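PDB 5U1T: separin from Saccharomyces cerevisiae, which cleaves the Mcd1/Scc1 subunit of cohesin as a caspase-like cysteine protease at the onset of anaphase and is held inactive by securin for most of the cell cycle. Local coordinates for residues A[323-334]-A[370-381]; A[391-399]-A[410-421]. All coordinates share one frame; numbering follows the deposited sequence.

Both contacts pair helices of one all-helical region of separin, away from the probable catalytic cysteine, and illustrate how the same kind of joint can be made with different chemistry. Contact 1, partly buried, is a nearly parallel pairing of helices 319-336 and 365-384, with helix 342-357 between them in the chain; its middle is apolar, but its C-terminal end runs into a cluster of charges. Contact 2, buried, is an antiparallel pairing of the consecutive helices 388-404 and 408-425, with interlocking side chains and a threonine at its closest approach. They share no helix but adjoin, about 15 Å between centres, through consecutive helices 365-384 and 388-404: Ile394 packs against the backbone of Leu375 and Leu378.

Contact 1: residues A[323-334]-A[370-381]; sequences LKCLVCLWSTIR and LLSELLGVLSEI
Leu374 fills the middle of the interface between helices 319-336 and 365-384, whose segments 323-334 and 370-381 run side by side at 21° with their axes 9.3 Å apart. Its CG stands opposite the backbone N (chi1 178°), which carries Leu374 CD2 across to 3.6 Å from Leu326 CB; CD2 also meets Leu323 CD2. Val327 slides past Leu374 in the opposite direction, Val327 CG2 lying 3.6 Å from Leu374 CB. One turn earlier, Leu370 lays CD2 against the backbone of Lys324, 3.7 Å from Lys324 CA.

The aromatic contribution comes from Trp330. Leu378 brings CD2 over one face of the indole in a CH-pi contact, 4.0 Å from the centroid of the five-membered ring and 14° off the normal. Ile333 CD1 lies over the opposite face, while Ile381 CD1 approaches the ring edge at CE3. That same methyl also touches Ile333 CG2 and Arg334 CG, the latter at 3.7 Å, joining the aromatic patch to the aliphatic part of the arginine. Beyond the ring, Gln347 and Thr351 of helix 342-357 pack on Trp330.

At the C-terminal end of both segments, charged groups gather. The arginine chain runs past Glu380, Arg334 NE 3.6 Å from Glu380 CB, but Arg334 NH2 and Glu380 OE2 stay 4.2 Å apart, the oxygen well out of the guanidinium plane. Arg334 instead crosses to Asp384, further along helix 365-384, in a salt bridge through NE. The outside partners are Glu155, bridged by Arg334, and Arg162, bridged by Glu380.

The pairing thus probably rests on apolar fit over most of its length, closed at the C-terminal end by Arg334 and Asp384, while Glu155 and Arg162 link the pair to an earlier part of the chain.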
# COMPACT_ATOMS: atom_id res chain seq x y z
N LEU A 323 37.49 -32.13 47.29
CA LEU A 323 37.96 -31.46 46.11
C LEU A 323 39.46 -31.48 46.09
O LEU A 323 40.08 -31.79 45.09
CB LEU A 323 37.51 -30.01 46.16
CG LEU A 323 36.02 -29.69 46.11
CD1 LEU A 323 35.77 -28.21 46.32
CD2 LEU A 323 35.43 -30.16 44.80
N LYS A 324 40.04 -31.15 47.23
CA LYS A 324 41.50 -31.07 47.32
C LYS A 324 42.18 -32.34 46.82
O LYS A 324 43.17 -32.28 46.09
CB LYS A 324 41.92 -30.79 48.76
CG LYS A 324 43.41 -30.86 48.97
CD LYS A 324 44.12 -29.89 48.06
CE LYS A 324 45.62 -30.07 48.14
NZ LYS A 324 46.32 -28.90 47.56
N CYS A 325 41.64 -33.48 47.21
CA CYS A 325 42.12 -34.76 46.71
C CYS A 325 41.84 -34.89 45.22
O CYS A 325 42.70 -35.32 44.45
CB CYS A 325 41.46 -35.90 47.48
SG CYS A 325 41.83 -35.85 49.23
N LEU A 326 40.63 -34.51 44.81
CA LEU A 326 40.23 -34.55 43.41
C LEU A 326 41.20 -33.80 42.50
O LEU A 326 41.55 -34.29 41.42
CB LEU A 326 38.82 -33.97 43.26
CG LEU A 326 37.69 -34.95 43.51
CD1 LEU A 326 37.68 -35.39 44.95
CD2 LEU A 326 36.36 -34.32 43.12
N VAL A 327 41.64 -32.63 42.95
CA VAL A 327 42.65 -31.85 42.24
C VAL A 327 43.95 -32.64 42.15
O VAL A 327 44.59 -32.69 41.09
CB VAL A 327 42.94 -30.51 42.92
CG1 VAL A 327 44.05 -29.78 42.20
CG2 VAL A 327 41.69 -29.66 43.00
N CYS A 328 44.33 -33.26 43.26
CA CYS A 328 45.54 -34.08 43.34
C CYS A 328 45.52 -35.22 42.33
O CYS A 328 46.49 -35.47 41.62
CB CYS A 328 45.73 -34.65 44.75
SG CYS A 328 46.22 -33.45 46.03
N LEU A 329 44.40 -35.93 42.29
CA LEU A 329 44.28 -37.09 41.42
C LEU A 329 44.35 -36.70 39.95
O LEU A 329 45.09 -37.31 39.18
CB LEU A 329 42.98 -37.83 41.74
CG LEU A 329 42.51 -39.06 40.96
CD1 LEU A 329 43.49 -40.20 41.12
CD2 LEU A 329 41.12 -39.47 41.42
N TRP A 330 43.60 -35.67 39.56
CA TRP A 330 43.50 -35.34 38.14
C TRP A 330 44.72 -34.59 37.64
O TRP A 330 44.99 -34.57 36.44
CB TRP A 330 42.23 -34.55 37.87
CG TRP A 330 41.05 -35.45 37.83
CD1 TRP A 330 40.13 -35.63 38.82
CD2 TRP A 330 40.70 -36.34 36.78
NE1 TRP A 330 39.21 -36.58 38.44
CE2 TRP A 330 39.54 -37.03 37.18
CE3 TRP A 330 41.24 -36.62 35.51
CZ2 TRP A 330 38.90 -37.98 36.37
CZ3 TRP A 330 40.60 -37.56 34.71
CH2 TRP A 330 39.45 -38.23 35.14
N SER A 331 45.48 -34.00 38.56
CA SER A 331 46.72 -33.36 38.17
C SER A 331 47.73 -34.43 37.80
O SER A 331 48.51 -34.25 36.86
CB SER A 331 47.25 -32.46 39.28
OG SER A 331 46.23 -31.61 39.77
N THR A 332 47.72 -35.55 38.52
CA THR A 332 48.65 -36.63 38.21
C THR A 332 48.26 -37.29 36.88
O THR A 332 49.13 -37.77 36.16
CB THR A 332 48.71 -37.71 39.32
OG1 THR A 332 48.87 -37.09 40.60
CG2 THR A 332 49.88 -38.67 39.09
N ILE A 333 46.97 -37.30 36.56
CA ILE A 333 46.52 -37.90 35.31
C ILE A 333 47.11 -37.15 34.11
O ILE A 333 47.66 -37.78 33.20
CB ILE A 333 44.98 -37.94 35.19
CG1 ILE A 333 44.40 -38.86 36.26
CG2 ILE A 333 44.56 -38.40 33.80
CD1 ILE A 333 43.11 -39.55 35.87
N ARG A 334 46.99 -35.82 34.12
CA ARG A 334 47.61 -34.99 33.09
C ARG A 334 49.10 -35.27 33.00
O ARG A 334 49.63 -35.56 31.92
CB ARG A 334 47.37 -33.50 33.35
CG ARG A 334 46.35 -32.87 32.43
CD ARG A 334 46.49 -31.35 32.36
NE ARG A 334 46.92 -30.90 31.04
CZ ARG A 334 48.06 -30.26 30.80
NH1 ARG A 334 48.89 -30.00 31.79
NH2 ARG A 334 48.37 -29.89 29.56
N LEU A 370 39.42 -23.79 45.45
CA LEU A 370 39.67 -25.21 45.18
C LEU A 370 38.84 -25.67 43.99
O LEU A 370 39.30 -26.43 43.13
CB LEU A 370 39.34 -26.06 46.41
CG LEU A 370 40.48 -26.40 47.37
CD1 LEU A 370 39.93 -26.96 48.66
CD2 LEU A 370 41.43 -27.40 46.72
N LEU A 371 37.60 -25.18 43.95
CA LEU A 371 36.68 -25.51 42.89
C LEU A 371 37.19 -24.99 41.56
O LEU A 371 37.21 -25.72 40.57
CB LEU A 371 35.29 -24.95 43.21
CG LEU A 371 34.24 -24.97 42.09
CD1 LEU A 371 34.20 -26.31 41.44
CD2 LEU A 371 32.89 -24.64 42.67
N SER A 372 37.62 -23.73 41.53
CA SER A 372 38.08 -23.13 40.28
C SER A 372 39.28 -23.87 39.75
O SER A 372 39.41 -24.07 38.54
CB SER A 372 38.44 -21.66 40.47
OG SER A 372 39.05 -21.17 39.28
N GLU A 373 40.15 -24.27 40.65
CA GLU A 373 41.35 -24.99 40.28
C GLU A 373 41.02 -26.37 39.70
O GLU A 373 41.56 -26.75 38.66
CB GLU A 373 42.28 -25.11 41.48
CG GLU A 373 43.51 -25.97 41.25
CD GLU A 373 44.39 -26.06 42.48
OE1 GLU A 373 44.09 -25.34 43.46
OE2 GLU A 373 45.37 -26.84 42.47
N LEU A 374 40.14 -27.11 40.36
CA LEU A 374 39.75 -28.43 39.88
C LEU A 374 39.10 -28.31 38.48
O LEU A 374 39.39 -29.10 37.59
CB LEU A 374 38.81 -29.12 40.87
CG LEU A 374 38.28 -30.50 40.48
CD1 LEU A 374 39.41 -31.46 40.15
CD2 LEU A 374 37.42 -31.06 41.58
N LEU A 375 38.25 -27.30 38.30
CA LEU A 375 37.61 -27.05 37.02
C LEU A 375 38.64 -26.66 35.96
O LEU A 375 38.48 -26.98 34.79
CB LEU A 375 36.55 -25.97 37.15
CG LEU A 375 35.30 -26.51 37.82
CD1 LEU A 375 34.23 -25.43 37.97
CD2 LEU A 375 34.79 -27.68 37.02
N GLY A 376 39.69 -25.99 36.39
CA GLY A 376 40.76 -25.60 35.49
C GLY A 376 41.59 -26.77 34.99
O GLY A 376 41.92 -26.85 33.81
N VAL A 377 41.94 -27.69 35.89
CA VAL A 377 42.80 -28.80 35.50
C VAL A 377 42.00 -29.78 34.66
O VAL A 377 42.55 -30.44 33.78
CB VAL A 377 43.42 -29.50 36.74
CG1 VAL A 377 42.38 -29.72 37.81
CG2 VAL A 377 44.09 -30.82 36.35
N LEU A 378 40.70 -29.85 34.92
CA LEU A 378 39.80 -30.70 34.16
C LEU A 378 39.59 -30.21 32.73
O LEU A 378 39.48 -31.01 31.80
CB LEU A 378 38.45 -30.82 34.88
CG LEU A 378 38.39 -31.69 36.13
CD1 LEU A 378 37.04 -31.60 36.81
CD2 LEU A 378 38.72 -33.13 35.78
N SER A 379 39.51 -28.89 32.56
CA SER A 379 39.34 -28.30 31.23
C SER A 379 40.55 -28.58 30.36
O SER A 379 40.44 -28.82 29.15
CB SER A 379 39.09 -26.80 31.33
OG SER A 379 40.16 -26.13 31.96
N GLU A 380 41.71 -28.57 31.00
CA GLU A 380 42.96 -28.88 30.32
C GLU A 380 42.98 -30.33 29.86
O GLU A 380 43.55 -30.64 28.81
CB GLU A 380 44.14 -28.58 31.24
CG GLU A 380 44.46 -27.11 31.34
CD GLU A 380 44.61 -26.48 29.96
OE1 GLU A 380 43.98 -25.42 29.71
OE2 GLU A 380 45.36 -27.04 29.13
N ILE A 381 42.37 -31.22 30.63
CA ILE A 381 42.27 -32.62 30.24
C ILE A 381 41.48 -32.74 28.95
O ILE A 381 41.88 -33.45 28.03
CB ILE A 381 41.63 -33.48 31.35
CG1 ILE A 381 42.63 -33.76 32.47
CG2 ILE A 381 41.12 -34.80 30.78
CD1 ILE A 381 43.35 -35.08 32.34

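Contact 2: residues A[391-399]-A[410-421]; sequences LSNIISVLF and FLLKTANLEISN
An antiparallel helical hairpin is formed by helices 388-404 and 408-425, which follow each other through a short connection; their segments 391-399 and 410-421 pack at 163°, with 8.6 Å between axes. Knobs-into-holes packing locks them together from both sides. Leu398 sits among Phe410, Lys413, Thr414 and Leu417: it approaches the edge of the Phe410 ring, Leu398 CD2 3.7 Å from Phe410 CD1, while Leu398 CD1 meets Leu417 CD2. Leu417 in turn enters a hole lined by Leu391, Ile394, Ile395 and Leu398. Ile395, the third knob, lies across Leu417, with Ile395 CG1 3.7 Å from Leu417 CG, and extends its CD1 to 3.3 Å from Glu418 OE1. That carboxylate oxygen is bound by Lys437 in a salt bridge, so its charge has a partner beside the apolar knob.

The backbones come closest at Leu398 and Thr414, with 5.6 Å between their CA atoms. The threonine is turned with OG1 beside its own backbone N (chi1 -62°), which lets Thr414 OG1 donate to Phe410 O at 2.8 Å from above the carbonyl plane, while Thr414 N reaches the same oxygen from the opposite face. Thr414 CG2 is thereby directed at Ile395, 3.7 Å from Ile395 CG2, and also touches Phe399 CB. A valine here would keep the methyl packing but would probably leave Phe410 O with the backbone N-H as its remaining donor of the two.

Phe399 completes this end of the joint, with Leu411 CD1 at its ring edge. The hairpin is thus closed by interlocking apolar groups, and the hydroxyl of Thr414, the one at the close approach, bonds within its own helix, so cohesion across the pair probably rests on fit rather than on polar bonds.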
# COMPACT_ATOMS: atom_id res chain seq x y z
N LEU A 391 34.35 -30.80 27.44
CA LEU A 391 34.74 -29.45 27.85
C LEU A 391 33.53 -28.56 28.09
O LEU A 391 33.52 -27.74 29.01
CB LEU A 391 35.64 -28.78 26.81
CG LEU A 391 36.14 -27.42 27.30
CD1 LEU A 391 36.87 -27.57 28.63
CD2 LEU A 391 37.05 -26.78 26.29
N SER A 392 32.50 -28.72 27.26
CA SER A 392 31.33 -27.86 27.36
C SER A 392 30.58 -28.10 28.66
O SER A 392 29.83 -27.24 29.12
CB SER A 392 30.42 -28.08 26.17
OG SER A 392 29.38 -27.14 26.23
N ASN A 393 30.78 -29.26 29.26
CA ASN A 393 30.23 -29.52 30.58
C ASN A 393 30.98 -28.75 31.67
O ASN A 393 30.39 -28.35 32.68
CB ASN A 393 30.25 -31.02 30.87
CG ASN A 393 29.02 -31.74 30.35
OD1 ASN A 393 28.09 -31.13 29.81
ND2 ASN A 393 29.01 -33.06 30.50
N ILE A 394 32.28 -28.55 31.47
CA ILE A 394 33.12 -27.83 32.43
C ILE A 394 32.84 -26.33 32.37
O ILE A 394 32.94 -25.64 33.38
CB ILE A 394 34.62 -28.09 32.18
CG1 ILE A 394 34.85 -29.59 32.11
CG2 ILE A 394 35.48 -27.46 33.27
CD1 ILE A 394 36.27 -29.96 32.01
N ILE A 395 32.48 -25.84 31.19
CA ILE A 395 31.98 -24.48 31.03
C ILE A 395 30.68 -24.32 31.79
O ILE A 395 30.44 -23.29 32.43
CB ILE A 395 31.76 -24.13 29.55
CG1 ILE A 395 33.07 -24.24 28.78
CG2 ILE A 395 31.19 -22.72 29.42
CD1 ILE A 395 32.94 -23.93 27.33
N SER A 396 29.84 -25.35 31.73
CA SER A 396 28.56 -25.33 32.41
C SER A 396 28.74 -25.21 33.93
O SER A 396 28.09 -24.39 34.58
CB SER A 396 27.73 -26.58 32.07
OG SER A 396 27.04 -26.41 30.84
N VAL A 397 29.64 -26.02 34.49
CA VAL A 397 29.84 -26.02 35.94
C VAL A 397 30.40 -24.67 36.39
O VAL A 397 29.95 -24.12 37.39
CB VAL A 397 30.76 -27.17 36.37
CG1 VAL A 397 31.10 -27.08 37.86
CG2 VAL A 397 30.08 -28.49 36.07
N LEU A 398 31.35 -24.14 35.64
CA LEU A 398 31.88 -22.81 35.92
C LEU A 398 30.76 -21.77 35.92
O LEU A 398 30.70 -20.93 36.81
CB LEU A 398 32.96 -22.42 34.90
CG LEU A 398 34.37 -22.99 35.12
CD1 LEU A 398 35.23 -22.71 33.91
CD2 LEU A 398 34.98 -22.39 36.36
N PHE A 399 29.88 -21.85 34.93
CA PHE A 399 28.79 -20.89 34.84
C PHE A 399 27.87 -20.96 36.04
O PHE A 399 27.40 -19.94 36.54
CB PHE A 399 27.96 -21.10 33.58
CG PHE A 399 26.69 -20.32 33.59
CD1 PHE A 399 26.70 -18.95 33.36
CD2 PHE A 399 25.48 -20.94 33.87
CE1 PHE A 399 25.52 -18.22 33.38
CE2 PHE A 399 24.30 -20.22 33.90
CZ PHE A 399 24.32 -18.85 33.66
N PHE A 410 34.06 -16.02 38.32
CA PHE A 410 33.69 -17.26 37.66
C PHE A 410 33.07 -17.04 36.28
O PHE A 410 33.32 -17.81 35.35
CB PHE A 410 32.73 -18.06 38.53
CG PHE A 410 33.41 -18.93 39.52
CD1 PHE A 410 33.81 -20.21 39.17
CD2 PHE A 410 33.69 -18.46 40.80
CE1 PHE A 410 34.47 -21.03 40.09
CE2 PHE A 410 34.35 -19.27 41.73
CZ PHE A 410 34.74 -20.56 41.37
N LEU A 411 32.28 -15.98 36.13
CA LEU A 411 31.61 -15.72 34.86
C LEU A 411 32.63 -15.32 33.82
O LEU A 411 32.58 -15.79 32.68
CB LEU A 411 30.53 -14.64 35.00
CG LEU A 411 29.71 -14.39 33.74
CD1 LEU A 411 29.00 -15.66 33.33
CD2 LEU A 411 28.72 -13.25 33.94
N LEU A 412 33.56 -14.45 34.20
CA LEU A 412 34.66 -14.11 33.30
C LEU A 412 35.42 -15.38 32.95
O LEU A 412 35.79 -15.58 31.79
CB LEU A 412 35.58 -13.06 33.92
CG LEU A 412 35.12 -11.61 33.81
CD1 LEU A 412 35.95 -10.71 34.70
CD2 LEU A 412 35.17 -11.14 32.38
N LYS A 413 35.62 -16.25 33.92
CA LYS A 413 36.33 -17.49 33.63
C LYS A 413 35.50 -18.37 32.69
O LYS A 413 36.04 -19.05 31.81
CB LYS A 413 36.67 -18.24 34.92
CG LYS A 413 37.94 -19.07 34.81
CD LYS A 413 38.10 -20.06 35.94
CE LYS A 413 39.42 -20.87 35.81
NZ LYS A 413 39.53 -21.55 34.47
N THR A 414 34.19 -18.34 32.87
CA THR A 414 33.28 -19.09 32.01
C THR A 414 33.32 -18.60 30.56
O THR A 414 33.54 -19.40 29.64
CB THR A 414 31.84 -18.99 32.55
OG1 THR A 414 31.79 -19.58 33.86
CG2 THR A 414 30.85 -19.69 31.60
N ALA A 415 33.09 -17.31 30.35
CA ALA A 415 33.18 -16.67 29.04
C ALA A 415 34.45 -17.07 28.30
O ALA A 415 34.42 -17.48 27.14
CB ALA A 415 33.11 -15.15 29.19
N ASN A 416 35.58 -16.94 28.98
CA ASN A 416 36.85 -17.19 28.32
C ASN A 416 37.05 -18.64 27.93
O ASN A 416 37.63 -18.92 26.88
CB ASN A 416 37.99 -16.73 29.20
CG ASN A 416 39.16 -16.25 28.40
OD1 ASN A 416 39.00 -15.78 27.28
ND2 ASN A 416 40.35 -16.37 28.96
N LEU A 417 36.56 -19.56 28.74
CA LEU A 417 36.69 -20.97 28.41
C LEU A 417 35.84 -21.28 27.19
O LEU A 417 36.23 -22.08 26.33
CB LEU A 417 36.29 -21.85 29.58
CG LEU A 417 36.59 -23.33 29.38
CD1 LEU A 417 38.01 -23.51 28.94
CD2 LEU A 417 36.34 -24.07 30.67
N GLU A 418 34.67 -20.64 27.14
CA GLU A 418 33.79 -20.70 25.99
C GLU A 418 34.54 -20.25 24.74
O GLU A 418 34.60 -20.98 23.75
CB GLU A 418 32.55 -19.83 26.23
CG GLU A 418 31.46 -19.98 25.19
CD GLU A 418 31.15 -21.44 24.89
OE1 GLU A 418 30.66 -22.17 25.79
OE2 GLU A 418 31.40 -21.88 23.74
N ILE A 419 35.11 -19.06 24.80
CA ILE A 419 35.92 -18.53 23.71
C ILE A 419 37.07 -19.45 23.34
O ILE A 419 37.35 -19.68 22.16
CB ILE A 419 36.49 -17.16 24.06
CG1 ILE A 419 35.38 -16.11 24.08
CG2 ILE A 419 37.57 -16.76 23.07
CD1 ILE A 419 34.60 -16.01 22.77
N SER A 420 37.74 -19.99 24.35
CA SER A 420 38.84 -20.90 24.11
C SER A 420 38.39 -22.01 23.18
O SER A 420 38.96 -22.19 22.11
CB SER A 420 39.40 -21.48 25.41
OG SER A 420 40.24 -20.53 26.04
N ASN A 421 37.36 -22.70 23.61
CA ASN A 421 36.75 -23.79 22.88
C ASN A 421 36.42 -23.42 21.46
O ASN A 421 36.61 -24.19 20.53
CB ASN A 421 35.46 -24.15 23.59
CG ASN A 421 34.73 -25.25 22.91
OD1 ASN A 421 35.19 -25.78 21.93
ND2 ASN A 421 33.60 -25.60 23.43